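Local coordinates for putative protein (Aquifex aeolicus, PDB 1T6T) that is of unknown function but consists largely of a Toprim domain like that of RNase M5, and so probably acts on nucleic acid, at residues E27-N30 / D31-L35; D72-G75 / E76-Q80; Q80-K83 / E84-S88. All coordinates share one frame; numbering follows the deposited sequence.

All three contacts are local and fall within the Toprim domain, whose core is a parallel four-stranded sheet flanked by helices. Contact 1 comes first, where the loop after strand 23-26 enters helix 29-36. Contacts 2 and 3 follow on helix 73-88, one at its start and one at its end, with Q80 in common and centres about 12 Å apart. The centres of contacts 1 and 2 lie about 16 Å apart, yet the two meet where E27 packs on I78 and H74. Both also touch the second subunit. Contact 3 does not touch contact 1; their centres are about 20 Å apart. The N-termini of two helices are thus brought together near the dimer interface.

Contact 1: E27-N30 / D31-L35; sequences EGKN and DKKAL
D31 reaches back to the main chain of G28 and E27 at the start of helix 29-36. Its OD2 accepts from G28 N at 3.0 Å, and the N-H enters from above the carboxylate plane, 36° out of it. A water joins the same oxygen to E27 N, lying 3.0 Å from D31 OD2 and 2.9 Å from E27 N. Two donors therefore grip OD2 and hold the buried carboxylate. The side chain can fold back because CG sits beside the backbone N (chi1 -62°). An alanine here would remove both bonds and is likely to leave G28 N without its acceptor, freeing the turn before the helix to shift.

G28 is the N-cap and D31 the third residue of the helix. The D31 bond is the half of a capping box that a glycine N-cap still permits. E27 lies just after strand 23-26, where Toprim domains carry their conserved glutamate, so this cap probably helps to place it. E27 also packs on H74 of the second subunit.

The backbone bonds begin at once. G28 O accepts from K32 N at 3.1 Å and only weakly from D31 N. K29 O then takes K33 N, and N30 O takes A34 N.

Charge and alkyl packing mark the outer face. K29 and K33 run side by side, pointing the same way. K33 bends at its last torsion (chi4 54°), which lays its NZ alongside the K29 chain. K29 NZ and K33 NZ stay 4.5 Å apart and probably repel, though K29 also touches D45.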
ATOM      1  N   GLU B  27      -1.987  -5.055   4.956  1.00 12.16           N
ATOM      2  CA  GLU B  27      -1.833  -4.238   3.769  1.00 14.70           C
ATOM      3  C   GLU B  27      -2.020  -5.000   2.467  1.00 14.63           C
ATOM      4  O   GLU B  27      -2.796  -4.587   1.610  1.00 15.01           O
ATOM      5  CB  GLU B  27      -0.445  -3.597   3.771  1.00 18.64           C
ATOM      6  CG  GLU B  27      -0.409  -2.175   3.246  1.00 30.60           C
ATOM      7  CD  GLU B  27      -0.978  -2.046   1.854  1.00 34.47           C
ATOM      8  OE1 GLU B  27      -0.388  -2.615   0.909  1.00 37.74           O
ATOM      9  OE2 GLU B  27      -2.021  -1.374   1.711  1.00 37.97           O
ATOM     10  N   GLY B  28      -1.312  -6.115   2.321  1.00 15.39           N
ATOM     11  CA  GLY B  28      -1.387  -6.851   1.071  1.00 15.65           C
ATOM     12  C   GLY B  28      -1.955  -8.251   1.018  1.00 14.93           C
ATOM     13  O   GLY B  28      -2.125  -8.933   2.029  1.00 12.70           O
ATOM     14  N   LYS B  29      -2.238  -8.678  -0.207  1.00 15.15           N
ATOM     15  CA  LYS B  29      -2.796  -9.997  -0.454  1.00 17.67           C
ATOM     16  C   LYS B  29      -1.826 -11.082   0.007  1.00 17.21           C
ATOM     17  O   LYS B  29      -2.247 -12.144   0.449  1.00 15.60           O
ATOM     18  CB  LYS B  29      -3.111 -10.151  -1.945  1.00 22.46           C
ATOM     19  CG  LYS B  29      -3.945 -11.372  -2.284  1.00 30.23           C
ATOM     20  CD  LYS B  29      -4.402 -11.350  -3.740  1.00 35.88           C
ATOM     21  CE  LYS B  29      -3.221 -11.355  -4.701  1.00 38.48           C
ATOM     22  NZ  LYS B  29      -3.666 -11.354  -6.124  1.00 41.18           N
ATOM     23  N   ASN B  30      -0.526 -10.814  -0.094  1.00 17.75           N
ATOM     24  CA  ASN B  30       0.472 -11.787   0.337  1.00 18.77           C
ATOM     25  C   ASN B  30       0.515 -11.903   1.855  1.00 18.39           C
ATOM     26  O   ASN B  30       0.867 -12.952   2.392  1.00 17.09           O
ATOM     27  CB  ASN B  30       1.850 -11.423  -0.212  1.00 23.09           C
ATOM     28  CG  ASN B  30       2.025 -11.854  -1.650  1.00 28.67           C
ATOM     29  OD1 ASN B  30       2.094 -13.049  -1.945  1.00 32.54           O
ATOM     30  ND2 ASN B  30       2.077 -10.887  -2.559  1.00 29.06           N
ATOM     31  N   ASP B  31       0.161 -10.826   2.551  1.00 16.79           N
ATOM     32  CA  ASP B  31       0.130 -10.871   4.009  1.00 16.34           C
ATOM     33  C   ASP B  31      -1.053 -11.755   4.386  1.00 15.23           C
ATOM     34  O   ASP B  31      -0.974 -12.563   5.306  1.00 13.38           O
ATOM     35  CB  ASP B  31      -0.073  -9.478   4.607  1.00 16.79           C
ATOM     36  CG  ASP B  31       1.047  -8.522   4.254  1.00 21.88           C
ATOM     37  OD1 ASP B  31       2.208  -8.973   4.184  1.00 22.55           O
ATOM     38  OD2 ASP B  31       0.772  -7.320   4.058  1.00 24.38           O
ATOM     39  N   LYS B  32      -2.150 -11.595   3.656  1.00 14.67           N
ATOM     40  CA  LYS B  32      -3.346 -12.384   3.909  1.00 15.86           C
ATOM     41  C   LYS B  32      -3.056 -13.859   3.625  1.00 16.22           C
ATOM     42  O   LYS B  32      -3.493 -14.740   4.365  1.00 13.06           O
ATOM     43  CB  LYS B  32      -4.494 -11.876   3.032  1.00 16.32           C
ATOM     44  CG  LYS B  32      -5.818 -12.595   3.244  1.00 17.53           C
ATOM     45  CD  LYS B  32      -6.948 -11.881   2.524  1.00 21.82           C
ATOM     46  CE  LYS B  32      -8.273 -12.605   2.722  1.00 22.70           C
ATOM     47  NZ  LYS B  32      -9.404 -11.864   2.098  1.00 26.56           N
ATOM     48  N   LYS B  33      -2.305 -14.125   2.561  1.00 16.43           N
ATOM     49  CA  LYS B  33      -1.963 -15.500   2.209  1.00 17.60           C
ATOM     50  C   LYS B  33      -1.076 -16.141   3.270  1.00 16.21           C
ATOM     51  O   LYS B  33      -1.246 -17.312   3.611  1.00 16.05           O
ATOM     52  CB  LYS B  33      -1.267 -15.545   0.845  1.00 20.70           C
ATOM     53  CG  LYS B  33      -2.218 -15.332  -0.318  1.00 28.98           C
ATOM     54  CD  LYS B  33      -1.509 -15.413  -1.660  1.00 35.00           C
ATOM     55  CE  LYS B  33      -2.516 -15.515  -2.800  1.00 37.95           C
ATOM     56  NZ  LYS B  33      -3.513 -14.409  -2.774  1.00 40.32           N
ATOM     57  N   ALA B  34      -0.132 -15.368   3.794  1.00 15.46           N
ATOM     58  CA  ALA B  34       0.774 -15.862   4.823  1.00 16.07           C
ATOM     59  C   ALA B  34      -0.013 -16.288   6.062  1.00 16.10           C
ATOM     60  O   ALA B  34       0.279 -17.317   6.678  1.00 15.29           O
ATOM     61  CB  ALA B  34       1.791 -14.784   5.186  1.00 16.38           C
ATOM     62  N   LEU B  35      -1.013 -15.490   6.432  1.00 13.92           N
ATOM     63  CA  LEU B  35      -1.838 -15.806   7.594  1.00 13.55           C
ATOM     64  C   LEU B  35      -2.717 -17.023   7.335  1.00 14.28           C
ATOM     65  O   LEU B  35      -2.972 -17.824   8.237  1.00 15.92           O
ATOM     66  CB  LEU B  35      -2.718 -14.606   7.957  1.00 11.24           C
ATOM     67  CG  LEU B  35      -1.948 -13.422   8.549  1.00 12.23           C
ATOM     68  CD1 LEU B  35      -2.840 -12.184   8.606  1.00 13.54           C
ATOM     69  CD2 LEU B  35      -1.436 -13.801   9.936  1.00 12.78           C
TER
HETATM   70  O   HOH W   1       0.326  -5.725   6.557  1.00 21.82           O

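Contact 2: D72-G75 / E76-Q80; sequences DTHG and ERINQ
T73 CG2 sits over one face of the R77 guanidinium, 3.4 Å above its plane and offset toward the rim. T73 CG2 is 3.6 Å from R77 CZ. The two side chains run alongside each other, because CG2 lies anti to the T73 backbone N and R77 is extended from CG to NE. At the end of the group, R77 NH1 makes a salt bridge to E110 of the second subunit.

The H74 ring is met by the I78 methyl, with I78 CD1 3.3 Å from H74 CE1. The approach is oblique to the ring. H74 also meets H74 of the second subunit, the ring planes at about 55°.

Two carboxylates are used differently. D72 OD1 takes G75 N at 2.9 Å from above its plane, 48° out of it. E76 OE2 takes Q80 NE2 at 2.7 Å, nearly in line with its C-O bond. The other oxygen, E76 OE1, pairs with R98. N79 ND2 turns to E95 instead.

D72 is the N-cap of helix 73-88, and its bond to G75 is a classical capping bond. G75 is buried, and a CB there would come 3.0 Å from D72 OD1. The helix bonds start with E76 N to D72 O at 2.9 Å and run on to N79 N with G75 O at 2.8 Å. Between them, I78 N to H74 O is weak.

D72 lies in the loop after strand 64-67, where Toprim domains carry their acidic DxD motif. Its position probably matches the second aspartate of that motif. The capping bond probably limits the rotation of this carboxylate. T73 CG2 meets R77 by apolar contact, and the R77 charge is paired across the subunit interface.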
ATOM      1  N   ASP B  72       7.468  -1.126   9.264  1.00 22.27           N
ATOM      2  CA  ASP B  72       8.340  -0.170   8.595  1.00 25.21           C
ATOM      3  C   ASP B  72       7.597   1.162   8.493  1.00 25.36           C
ATOM      4  O   ASP B  72       6.449   1.271   8.925  1.00 23.27           O
ATOM      5  CB  ASP B  72       8.745  -0.696   7.210  1.00 26.66           C
ATOM      6  CG  ASP B  72       7.570  -0.860   6.271  1.00 28.99           C
ATOM      7  OD1 ASP B  72       6.423  -0.977   6.745  1.00 28.44           O
ATOM      8  OD2 ASP B  72       7.801  -0.885   5.043  1.00 34.41           O
ATOM      9  N   THR B  73       8.249   2.180   7.940  1.00 25.41           N
ATOM     10  CA  THR B  73       7.626   3.495   7.819  1.00 25.22           C
ATOM     11  C   THR B  73       6.291   3.451   7.087  1.00 22.27           C
ATOM     12  O   THR B  73       5.315   4.063   7.520  1.00 22.27           O
ATOM     13  CB  THR B  73       8.549   4.482   7.086  1.00 27.36           C
ATOM     14  OG1 THR B  73       9.788   4.583   7.793  1.00 29.76           O
ATOM     15  CG2 THR B  73       7.904   5.861   7.009  1.00 28.90           C
ATOM     16  N   HIS B  74       6.261   2.732   5.972  1.00 21.00           N
ATOM     17  CA  HIS B  74       5.055   2.605   5.166  1.00 21.75           C
ATOM     18  C   HIS B  74       3.916   1.992   5.984  1.00 20.45           C
ATOM     19  O   HIS B  74       2.782   2.468   5.940  1.00 19.02           O
ATOM     20  CB  HIS B  74       5.362   1.749   3.932  1.00 24.45           C
ATOM     21  CG  HIS B  74       4.193   1.548   3.018  1.00 28.04           C
ATOM     22  ND1 HIS B  74       3.283   0.527   3.186  1.00 28.98           N
ATOM     23  CD2 HIS B  74       3.791   2.235   1.922  1.00 29.66           C
ATOM     24  CE1 HIS B  74       2.371   0.592   2.231  1.00 31.47           C
ATOM     25  NE2 HIS B  74       2.657   1.619   1.452  1.00 30.40           N
ATOM     26  N   GLY B  75       4.229   0.942   6.735  1.00 18.83           N
ATOM     27  CA  GLY B  75       3.217   0.289   7.546  1.00 17.42           C
ATOM     28  C   GLY B  75       2.738   1.128   8.719  1.00 15.78           C
ATOM     29  O   GLY B  75       1.560   1.088   9.076  1.00 15.44           O
ATOM     30  N   GLU B  76       3.644   1.886   9.325  1.00 15.66           N
ATOM     31  CA  GLU B  76       3.294   2.725  10.463  1.00 15.79           C
ATOM     32  C   GLU B  76       2.341   3.850  10.057  1.00 14.24           C
ATOM     33  O   GLU B  76       1.442   4.209  10.815  1.00 14.28           O
ATOM     34  CB  GLU B  76       4.563   3.299  11.096  1.00 16.73           C
ATOM     35  CG  GLU B  76       4.345   4.021  12.423  1.00 20.10           C
ATOM     36  CD  GLU B  76       3.684   3.148  13.481  1.00 23.70           C
ATOM     37  OE1 GLU B  76       4.073   1.969  13.622  1.00 24.30           O
ATOM     38  OE2 GLU B  76       2.779   3.648  14.182  1.00 25.79           O
ATOM     39  N   ARG B  77       2.539   4.413   8.867  1.00 14.45           N
ATOM     40  CA  ARG B  77       1.661   5.476   8.387  1.00 13.86           C
ATOM     41  C   ARG B  77       0.256   4.922   8.164  1.00 12.72           C
ATOM     42  O   ARG B  77      -0.738   5.543   8.547  1.00 11.76           O
ATOM     43  CB  ARG B  77       2.195   6.062   7.080  1.00 15.52           C
ATOM     44  CG  ARG B  77       3.492   6.826   7.244  1.00 18.99           C
ATOM     45  CD  ARG B  77       4.083   7.193   5.895  1.00 21.03           C
ATOM     46  NE  ARG B  77       5.264   8.037   6.040  1.00 24.20           N
ATOM     47  CZ  ARG B  77       6.104   8.319   5.051  1.00 26.20           C
ATOM     48  NH1 ARG B  77       5.894   7.823   3.840  1.00 24.82           N
ATOM     49  NH2 ARG B  77       7.152   9.104   5.271  1.00 27.25           N
ATOM     50  N   ILE B  78       0.173   3.749   7.547  1.00 12.25           N
ATOM     51  CA  ILE B  78      -1.124   3.132   7.297  1.00 13.31           C
ATOM     52  C   ILE B  78      -1.773   2.745   8.625  1.00 13.24           C
ATOM     53  O   ILE B  78      -2.976   2.920   8.815  1.00 11.66           O
ATOM     54  CB  ILE B  78      -0.989   1.874   6.412  1.00 15.55           C
ATOM     55  CG1 ILE B  78      -0.421   2.266   5.049  1.00 19.95           C
ATOM     56  CG2 ILE B  78      -2.351   1.209   6.234  1.00 14.95           C
ATOM     57  CD1 ILE B  78      -0.245   1.099   4.101  1.00 24.04           C
ATOM     58  N   ASN B  79      -0.969   2.222   9.545  1.00 12.23           N
ATOM     59  CA  ASN B  79      -1.484   1.830  10.847  1.00 13.53           C
ATOM     60  C   ASN B  79      -2.149   3.022  11.527  1.00 13.94           C
ATOM     61  O   ASN B  79      -3.268   2.919  12.021  1.00 13.63           O
ATOM     62  CB  ASN B  79      -0.360   1.314  11.744  1.00 14.68           C
ATOM     63  CG  ASN B  79      -0.882   0.710  13.034  1.00 15.26           C
ATOM     64  OD1 ASN B  79      -1.427  -0.391  13.036  1.00 15.61           O
ATOM     65  ND2 ASN B  79      -0.731   1.438  14.135  1.00 16.37           N
ATOM     66  N   GLN B  80      -1.453   4.154  11.549  1.00 14.18           N
ATOM     67  CA  GLN B  80      -1.981   5.356  12.189  1.00 15.35           C
ATOM     68  C   GLN B  80      -3.244   5.859  11.515  1.00 15.41           C
ATOM     69  O   GLN B  80      -4.204   6.247  12.185  1.00 14.52           O
ATOM     70  CB  GLN B  80      -0.926   6.463  12.197  1.00 17.32           C
ATOM     71  CG  GLN B  80       0.268   6.152  13.078  1.00 24.35           C
ATOM     72  CD  GLN B  80      -0.150   5.679  14.462  1.00 26.92           C
ATOM     73  OE1 GLN B  80      -0.902   6.360  15.165  1.00 26.88           O
ATOM     74  NE2 GLN B  80       0.333   4.504  14.857  1.00 28.08           N
TER

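Contact 3: Q80-K83 / E84-S88; sequences QKMK and ELLSS
M82 folds over L86 on the buried side of helix 73-88. M82 is a selenomethionine, and two successive bends, at chi2 and chi3, carry its CE to 4.1 Å from L86 CG. M82 CE is also 4.2 Å from L85 CD2. L86 CG lies close over the main chain, 3.3 Å from M82 O. M82 O accepts from L86 N at 2.8 Å.

The solvent side is looser and polar. Q80, K81 and E84 are exposed. S87 turns back onto the helix. S87 OG stands between the backbone N and the carbonyl carbon (chi1 63°), 2.9 Å from K83 O and 3.0 Å from E84 O. Its single proton may go to either oxygen. K83 O also takes S87 N. S88 OG bonds to L85 O at 2.6 Å, so both serines turn to backbone carbonyls. K83 lies at the border, its chain on L67 and its NZ in a salt bridge with E95.

Helix 73-88 is the crossover helix of the beta-alpha-beta unit formed with strands 64-67 and 92-94. L86 packs on V65 and L67 of strand 64-67 and on F91. M82 and L85 rest on Y51 of helix 51-58, where L85 also meets V55.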
ATOM      1  N   GLN B  80      -1.453   4.154  11.549  1.00 14.18           N
ATOM      2  CA  GLN B  80      -1.981   5.356  12.189  1.00 15.35           C
ATOM      3  C   GLN B  80      -3.244   5.859  11.515  1.00 15.41           C
ATOM      4  O   GLN B  80      -4.204   6.247  12.185  1.00 14.52           O
ATOM      5  CB  GLN B  80      -0.926   6.463  12.197  1.00 17.32           C
ATOM      6  CG  GLN B  80       0.268   6.152  13.078  1.00 24.35           C
ATOM      7  CD  GLN B  80      -0.150   5.679  14.462  1.00 26.92           C
ATOM      8  OE1 GLN B  80      -0.902   6.360  15.165  1.00 26.88           O
ATOM      9  NE2 GLN B  80       0.333   4.504  14.857  1.00 28.08           N
ATOM     10  N   LYS B  81      -3.239   5.855  10.186  1.00 14.22           N
ATOM     11  CA  LYS B  81      -4.387   6.306   9.411  1.00 15.29           C
ATOM     12  C   LYS B  81      -5.618   5.452   9.711  1.00 14.48           C
ATOM     13  O   LYS B  81      -6.702   5.973   9.976  1.00 13.76           O
ATOM     14  CB  LYS B  81      -4.063   6.222   7.919  1.00 17.83           C
ATOM     15  CG  LYS B  81      -5.224   6.543   6.992  1.00 22.68           C
ATOM     16  CD  LYS B  81      -5.631   7.997   7.117  1.00 28.85           C
ATOM     17  CE  LYS B  81      -6.539   8.414   5.977  1.00 32.11           C
ATOM     18  NZ  LYS B  81      -6.832   9.876   6.030  1.00 35.42           N
HETATM   19  N   MSE B  82      -5.450   4.135   9.662  1.00 13.11           N
HETATM   20  CA  MSE B  82      -6.570   3.240   9.915  1.00 13.66           C
HETATM   21  C   MSE B  82      -6.993   3.257  11.381  1.00 12.18           C
HETATM   22  O   MSE B  82      -8.168   3.111  11.688  1.00 12.33           O
HETATM   23  CB  MSE B  82      -6.225   1.819   9.466  1.00 13.74           C
HETATM   24  CG  MSE B  82      -5.972   1.704   7.968  1.00 19.08           C
HETATM   25 SE   MSE B  82      -7.480   2.337   6.921  1.00 27.54          SE
HETATM   26  CE  MSE B  82      -8.841   1.245   7.796  1.00 15.35           C
ATOM     27  N   LYS B  83      -6.038   3.445  12.287  1.00 13.19           N
ATOM     28  CA  LYS B  83      -6.373   3.504  13.706  1.00 12.95           C
ATOM     29  C   LYS B  83      -7.317   4.689  13.934  1.00 15.20           C
ATOM     30  O   LYS B  83      -8.361   4.558  14.575  1.00 14.12           O
ATOM     31  CB  LYS B  83      -5.105   3.686  14.541  1.00 15.80           C
ATOM     32  CG  LYS B  83      -5.349   3.796  16.031  1.00 17.94           C
ATOM     33  CD  LYS B  83      -4.035   4.021  16.758  1.00 20.41           C
ATOM     34  CE  LYS B  83      -4.250   4.192  18.247  1.00 22.36           C
ATOM     35  NZ  LYS B  83      -2.945   4.346  18.946  1.00 22.49           N
ATOM     36  N   GLU B  84      -6.947   5.843  13.394  1.00 11.96           N
ATOM     37  CA  GLU B  84      -7.757   7.047  13.533  1.00 14.69           C
ATOM     38  C   GLU B  84      -9.124   6.883  12.866  1.00 13.45           C
ATOM     39  O   GLU B  84     -10.151   7.225  13.450  1.00 12.51           O
ATOM     40  CB  GLU B  84      -7.009   8.244  12.933  1.00 17.69           C
ATOM     41  CG  GLU B  84      -7.756   9.576  12.992  1.00 24.29           C
ATOM     42  CD  GLU B  84      -8.264   9.926  14.383  1.00 29.92           C
ATOM     43  OE1 GLU B  84      -7.556   9.643  15.379  1.00 30.90           O
ATOM     44  OE2 GLU B  84      -9.372  10.502  14.475  1.00 32.64           O
ATOM     45  N   LEU B  85      -9.140   6.352  11.647  1.00 10.90           N
ATOM     46  CA  LEU B  85     -10.392   6.163  10.931  1.00 10.57           C
ATOM     47  C   LEU B  85     -11.337   5.203  11.643  1.00 11.27           C
ATOM     48  O   LEU B  85     -12.498   5.531  11.887  1.00 10.88           O
ATOM     49  CB  LEU B  85     -10.138   5.645   9.510  1.00 11.57           C
ATOM     50  CG  LEU B  85     -11.412   5.330   8.711  1.00 12.57           C
ATOM     51  CD1 LEU B  85     -12.284   6.579   8.606  1.00 12.25           C
ATOM     52  CD2 LEU B  85     -11.044   4.817   7.328  1.00 14.43           C
ATOM     53  N   LEU B  86     -10.844   4.017  11.974  1.00 11.34           N
ATOM     54  CA  LEU B  86     -11.687   3.034  12.635  1.00 12.11           C
ATOM     55  C   LEU B  86     -12.206   3.526  13.976  1.00 11.97           C
ATOM     56  O   LEU B  86     -13.384   3.355  14.287  1.00 11.67           O
ATOM     57  CB  LEU B  86     -10.932   1.704  12.787  1.00 12.39           C
ATOM     58  CG  LEU B  86     -10.677   0.997  11.445  1.00 14.49           C
ATOM     59  CD1 LEU B  86      -9.718  -0.157  11.645  1.00 15.70           C
ATOM     60  CD2 LEU B  86     -11.994   0.503  10.849  1.00 15.99           C
ATOM     61  N   SER B  87     -11.350   4.155  14.772  1.00 13.19           N
ATOM     62  CA  SER B  87     -11.813   4.649  16.061  1.00 14.92           C
ATOM     63  C   SER B  87     -12.870   5.743  15.854  1.00 14.58           C
ATOM     64  O   SER B  87     -13.833   5.832  16.614  1.00 14.17           O
ATOM     65  CB  SER B  87     -10.633   5.177  16.894  1.00 14.96           C
ATOM     66  OG  SER B  87     -10.007   6.289  16.278  1.00 23.01           O
ATOM     67  N   SER B  88     -12.704   6.559  14.814  1.00 13.13           N
ATOM     68  CA  SER B  88     -13.659   7.635  14.547  1.00 14.07           C
ATOM     69  C   SER B  88     -15.026   7.082  14.158  1.00 14.70           C
ATOM     70  O   SER B  88     -16.043   7.749  14.346  1.00 16.24           O
ATOM     71  CB  SER B  88     -13.157   8.556  13.427  1.00 13.02           C
ATOM     72  OG  SER B  88     -13.343   7.968  12.147  1.00 12.63           O
TER